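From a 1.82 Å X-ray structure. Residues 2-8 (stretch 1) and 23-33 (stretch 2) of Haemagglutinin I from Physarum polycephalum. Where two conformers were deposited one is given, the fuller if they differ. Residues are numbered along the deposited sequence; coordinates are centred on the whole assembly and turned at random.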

ATOM      1  N   VAL A   2     -12.637   8.324 -15.450  1.00 19.13           N
ATOM      2  CA  VAL A   2     -12.566   7.774 -14.054  1.00 18.37           C
ATOM      3  C   VAL A   2     -12.697   6.253 -14.092  1.00 18.84           C
ATOM      4  O   VAL A   2     -13.184   5.676 -15.074  1.00 19.07           O
ATOM      5  CB  VAL A   2     -13.609   8.399 -13.086  1.00 18.99           C
ATOM      6  CG1 VAL A   2     -13.293   9.904 -12.805  1.00 18.84           C
ATOM      7  CG2 VAL A   2     -15.050   8.214 -13.607  1.00 19.07           C
ATOM      8  N   TRP A   3     -12.228   5.602 -13.028  1.00 18.81           N
ATOM      9  CA  TRP A   3     -12.099   4.146 -13.031  1.00 18.26           C
ATOM     10  C   TRP A   3     -12.235   3.597 -11.626  1.00 18.04           C
ATOM     11  O   TRP A   3     -11.976   4.302 -10.621  1.00 17.14           O
ATOM     12  CB  TRP A   3     -10.764   3.705 -13.658  1.00 18.11           C
ATOM     13  CG  TRP A   3      -9.601   4.490 -13.093  1.00 18.15           C
ATOM     14  CD1 TRP A   3      -9.163   5.720 -13.512  1.00 18.55           C
ATOM     15  CD2 TRP A   3      -8.782   4.129 -11.983  1.00 17.33           C
ATOM     16  NE1 TRP A   3      -8.122   6.140 -12.732  1.00 18.69           N
ATOM     17  CE2 TRP A   3      -7.843   5.172 -11.804  1.00 17.77           C
ATOM     18  CE3 TRP A   3      -8.729   3.009 -11.127  1.00 16.32           C
ATOM     19  CZ2 TRP A   3      -6.888   5.158 -10.789  1.00 18.57           C
ATOM     20  CZ3 TRP A   3      -7.764   2.987 -10.131  1.00 17.14           C
ATOM     21  CH2 TRP A   3      -6.854   4.063  -9.967  1.00 17.38           C
ATOM     22  N   SER A   4     -12.686   2.347 -11.573  1.00 17.43           N
ATOM     23  CA  SER A   4     -12.805   1.591 -10.332  1.00 17.66           C
ATOM     24  C   SER A   4     -11.857   0.394 -10.391  1.00 17.61           C
ATOM     25  O   SER A   4     -11.264   0.116 -11.447  1.00 17.36           O
ATOM     26  CB  SER A   4     -14.249   1.130 -10.129  1.00 18.14           C
ATOM     27  OG  SER A   4     -14.610   0.186 -11.127  1.00 18.11           O
ATOM     28  N   VAL A   5     -11.716  -0.300  -9.255  1.00 17.60           N
ATOM     29  CA  VAL A   5     -10.930  -1.528  -9.186  1.00 17.63           C
ATOM     30  C   VAL A   5     -11.824  -2.632  -8.607  1.00 18.14           C
ATOM     31  O   VAL A   5     -12.441  -2.456  -7.532  1.00 18.44           O
ATOM     32  CB  VAL A   5      -9.644  -1.388  -8.316  1.00 17.47           C
ATOM     33  CG1 VAL A   5      -8.873  -2.713  -8.296  1.00 16.85           C
ATOM     34  CG2 VAL A   5      -8.738  -0.262  -8.848  1.00 17.84           C
ATOM     35  N   GLN A   6     -11.913  -3.746  -9.337  1.00 17.74           N
ATOM     36  CA  GLN A   6     -12.646  -4.940  -8.882  1.00 18.38           C
ATOM     37  C   GLN A   6     -11.646  -6.012  -8.487  1.00 17.74           C
ATOM     38  O   GLN A   6     -10.636  -6.193  -9.147  1.00 18.21           O
ATOM     39  CB  GLN A   6     -13.520  -5.486 -10.001  1.00 18.73           C
ATOM     40  CG  GLN A   6     -14.793  -4.683 -10.208  1.00 23.12           C
ATOM     41  CD  GLN A   6     -15.810  -4.983  -9.132  1.00 27.32           C
ATOM     42  OE1 GLN A   6     -16.076  -6.160  -8.808  1.00 30.31           O
ATOM     43  NE2 GLN A   6     -16.371  -3.936  -8.549  1.00 27.88           N
ATOM     44  N   ILE A   7     -11.927  -6.736  -7.415  0.50 17.24           N
ATOM     45  CA  ILE A   7     -11.000  -7.788  -6.982  0.50 16.83           C
ATOM     46  C   ILE A   7     -11.719  -9.139  -6.971  0.50 16.78           C
ATOM     47  O   ILE A   7     -12.837  -9.257  -6.447  0.50 16.09           O
ATOM     48  CB  ILE A   7     -10.318  -7.451  -5.621  0.50 17.57           C
ATOM     49  CG1 ILE A   7     -11.371  -7.192  -4.535  0.50 16.20           C
ATOM     50  CG2 ILE A   7      -9.350  -6.238  -5.774  0.50 16.67           C
ATOM     51  CD1 ILE A   7     -10.828  -7.165  -3.112  0.50 17.34           C
ATOM     52  N   VAL A   8     -11.103 -10.134  -7.607  1.00 16.39           N
ATOM     53  CA  VAL A   8     -11.676 -11.483  -7.675  1.00 16.75           C
ATOM     54  C   VAL A   8     -10.692 -12.393  -6.971  1.00 16.81           C
ATOM     55  O   VAL A   8      -9.536 -12.499  -7.393  1.00 16.58           O
ATOM     56  CB  VAL A   8     -11.920 -11.964  -9.147  1.00 16.84           C
ATOM     57  CG1 VAL A   8     -12.421 -13.386  -9.179  1.00 17.58           C
ATOM     58  CG2 VAL A   8     -12.905 -11.032  -9.884  1.00 17.52           C
ATOM     59  N   GLY A  23     -14.915   0.969  -3.378  1.00 16.69           N
ATOM     60  CA  GLY A  23     -16.254   1.468  -3.754  1.00 17.47           C
ATOM     61  C   GLY A  23     -16.319   2.686  -4.662  1.00 18.27           C
ATOM     62  O   GLY A  23     -17.416   3.139  -4.994  1.00 19.04           O
ATOM     63  N   ASN A  24     -15.170   3.199  -5.113  1.00 18.27           N
ATOM     64  CA  ASN A  24     -15.167   4.444  -5.897  1.00 18.93           C
ATOM     65  C   ASN A  24     -14.801   4.261  -7.365  1.00 18.03           C
ATOM     66  O   ASN A  24     -14.011   3.377  -7.714  1.00 17.63           O
ATOM     67  CB  ASN A  24     -14.174   5.441  -5.277  1.00 19.65           C
ATOM     68  CG  ASN A  24     -14.498   6.906  -5.585  1.00 23.27           C
ATOM     69  OD1 ASN A  24     -15.352   7.238  -6.422  1.00 24.92           O
ATOM     70  ND2 ASN A  24     -13.780   7.805  -4.900  1.00 26.91           N
ATOM     71  N   SER A  25     -15.388   5.117  -8.209  1.00 16.85           N
ATOM     72  CA  SER A  25     -14.952   5.284  -9.585  0.50 16.59           C
ATOM     73  C   SER A  25     -14.419   6.714  -9.690  1.00 16.89           C
ATOM     74  O   SER A  25     -15.184   7.671  -9.647  1.00 16.85           O
ATOM     75  CB  SER A  25     -16.108   5.025 -10.559  0.50 16.60           C
ATOM     76  OG  SER A  25     -16.520   3.669 -10.501  0.50 15.48           O
ATOM     77  N   SER A  26     -13.102   6.843  -9.808  1.00 16.71           N
ATOM     78  CA  SER A  26     -12.436   8.106  -9.534  1.00 16.68           C
ATOM     79  C   SER A  26     -11.122   8.226 -10.289  1.00 16.72           C
ATOM     80  O   SER A  26     -10.776   7.349 -11.074  1.00 16.37           O
ATOM     81  CB  SER A  26     -12.175   8.175  -8.007  1.00 16.17           C
ATOM     82  OG  SER A  26     -11.524   9.376  -7.609  1.00 17.74           O
ATOM     83  N   THR A  27     -10.401   9.322 -10.035  1.00 16.99           N
ATOM     84  CA  THR A  27      -9.020   9.519 -10.509  1.00 17.94           C
ATOM     85  C   THR A  27      -7.958   9.158  -9.456  1.00 18.27           C
ATOM     86  O   THR A  27      -6.788   8.987  -9.802  1.00 18.81           O
ATOM     87  CB  THR A  27      -8.783  11.006 -10.828  1.00 18.12           C
ATOM     88  OG1 THR A  27      -9.084  11.773  -9.654  1.00 19.20           O
ATOM     89  CG2 THR A  27      -9.687  11.459 -11.941  1.00 20.25           C
ATOM     90  N   VAL A  28      -8.370   9.054  -8.188  1.00 17.53           N
ATOM     91  CA  VAL A  28      -7.435   8.969  -7.042  1.00 16.83           C
ATOM     92  C   VAL A  28      -6.735   7.606  -7.029  1.00 16.17           C
ATOM     93  O   VAL A  28      -7.265   6.632  -7.595  1.00 16.12           O
ATOM     94  CB  VAL A  28      -8.135   9.234  -5.667  1.00 16.82           C
ATOM     95  CG1 VAL A  28      -8.825  10.622  -5.634  1.00 16.59           C
ATOM     96  CG2 VAL A  28      -9.156   8.141  -5.324  1.00 16.65           C
ATOM     97  N   PRO A  29      -5.534   7.533  -6.423  1.00 15.89           N
ATOM     98  CA  PRO A  29      -4.898   6.218  -6.291  1.00 16.01           C
ATOM     99  C   PRO A  29      -5.738   5.197  -5.511  1.00 15.99           C
ATOM    100  O   PRO A  29      -6.488   5.558  -4.585  1.00 15.91           O
ATOM    101  CB  PRO A  29      -3.599   6.530  -5.532  1.00 16.02           C
ATOM    102  CG  PRO A  29      -3.285   7.991  -5.943  1.00 16.13           C
ATOM    103  CD  PRO A  29      -4.672   8.613  -5.884  1.00 15.62           C
ATOM    104  N   ARG A  30      -5.620   3.938  -5.918  1.00 16.08           N
ATOM    105  CA  ARG A  30      -6.247   2.817  -5.228  1.00 15.95           C
ATOM    106  C   ARG A  30      -5.188   1.762  -4.931  1.00 15.95           C
ATOM    107  O   ARG A  30      -4.250   1.562  -5.713  1.00 15.99           O
ATOM    108  CB  ARG A  30      -7.357   2.205  -6.103  1.00 15.51           C
ATOM    109  CG  ARG A  30      -8.796   2.502  -5.655  1.00 17.18           C
ATOM    110  CD  ARG A  30      -9.100   3.989  -5.553  1.00 15.78           C
ATOM    111  NE  ARG A  30      -9.046   4.704  -6.827  1.00 16.34           N
ATOM    112  CZ  ARG A  30     -10.019   4.695  -7.746  1.00 16.36           C
ATOM    113  NH1 ARG A  30     -11.096   3.942  -7.571  1.00 15.23           N
ATOM    114  NH2 ARG A  30      -9.891   5.407  -8.870  1.00 14.53           N
ATOM    115  N   TYR A  31      -5.355   1.068  -3.815  1.00 15.65           N
ATOM    116  CA  TYR A  31      -4.296   0.187  -3.305  1.00 15.28           C
ATOM    117  C   TYR A  31      -4.918  -1.162  -3.048  1.00 15.21           C
ATOM    118  O   TYR A  31      -5.881  -1.266  -2.268  1.00 15.91           O
ATOM    119  CB  TYR A  31      -3.715   0.784  -2.014  1.00 14.98           C
ATOM    120  CG  TYR A  31      -3.123   2.168  -2.210  1.00 14.43           C
ATOM    121  CD1 TYR A  31      -1.792   2.323  -2.607  1.00 15.08           C
ATOM    122  CD2 TYR A  31      -3.897   3.310  -2.040  1.00 14.00           C
ATOM    123  CE1 TYR A  31      -1.241   3.573  -2.805  1.00 14.58           C
ATOM    124  CE2 TYR A  31      -3.353   4.591  -2.250  1.00 12.27           C
ATOM    125  CZ  TYR A  31      -2.021   4.709  -2.621  1.00 12.83           C
ATOM    126  OH  TYR A  31      -1.477   5.956  -2.829  1.00 15.85           O
ATOM    127  N   VAL A  32      -4.415  -2.188  -3.733  1.00 14.65           N
ATOM    128  CA  VAL A  32      -4.847  -3.553  -3.439  1.00 14.20           C
ATOM    129  C   VAL A  32      -3.801  -4.191  -2.536  1.00 14.56           C
ATOM    130  O   VAL A  32      -2.623  -4.304  -2.914  1.00 14.47           O
ATOM    131  CB  VAL A  32      -5.089  -4.415  -4.711  1.00 14.32           C
ATOM    132  CG1 VAL A  32      -5.458  -5.843  -4.314  1.00 14.73           C
ATOM    133  CG2 VAL A  32      -6.217  -3.817  -5.522  1.00 15.03           C
ATOM    134  N   THR A  33      -4.247  -4.596  -1.350  1.00 14.56           N
ATOM    135  CA  THR A  33      -3.351  -5.072  -0.311  1.00 15.14           C
ATOM    136  C   THR A  33      -3.566  -6.558  -0.057  1.00 14.97           C
ATOM    137  O   THR A  33      -4.699  -7.029  -0.080  1.00 14.89           O
ATOM    138  CB  THR A  33      -3.550  -4.290   1.017  1.00 15.36           C
ATOM    139  OG1 THR A  33      -4.918  -4.437   1.474  1.00 15.36           O
ATOM    140  CG2 THR A  33      -3.172  -2.794   0.814  1.00 16.37           C
TER
HETATM  141  O   HOH W   1     -15.963   2.139 -12.836  1.00 36.24           O
HETATM  142  O   HOH W   2     -13.081   0.629  -6.811  1.00 23.23           O

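The contact between residues 2–8 and 23–33 is a single antiparallel β-bridge clamped by an arginine that stacks on a tryptophan, with a small apolar patch extending it along the strands. The bridge pairs W3 with S26: W3 N donates to S26 O (3.0 Å) and S26 N donates to W3 O (2.9 Å), both with nearly straight geometry. This is a single bridge; after S26 the second stretch turns and continues as strand 30–33, which runs almost parallel to strand 3–8 (8°) but with its axis 8.7 Å away, too far for backbone hydrogen bonds; side chains fill that gap.

R30 is prominent here: of the residues in the second stretch it has the most area covered by the first. Its guanidinium reaches the carbonyl of W3, to which R30 NH2 (2.9 Å) and NH1 (3.2 Å) both donate through W3 O, so that W3 O accepts from R30 as well as from S26 N. The R30 guanidinium lies flat on the W3 indole, with planes 24° apart and R30 CZ 4.0 Å from the centroid of the W3 six-membered ring, a cation-π arrangement that sets the positive charge over the π face. Within its own stretch, R30 NE donates to V28 O (2.7 Å), and R30 NH1 makes a weak bond to N24 O (3.0 Å), tying the loop to the start of the strand.

Beyond the arginine, V5 and I7 point toward the second strand and both meet V32: V5 CG1 and I7 CG2 each lie 4.0 Å from V32 CG2. Alongside S4 and V5, water links the stretches. The O of water 1 bonds to S4 OG (2.9 Å) and S25 OG (2.8 Å); the O of water 2 accepts from V5 N (2.9 Å) and is placed to donate to N24 O (3.0 Å), though it has more acceptors in reach than protons, bridging backbone groups that do not pair directly.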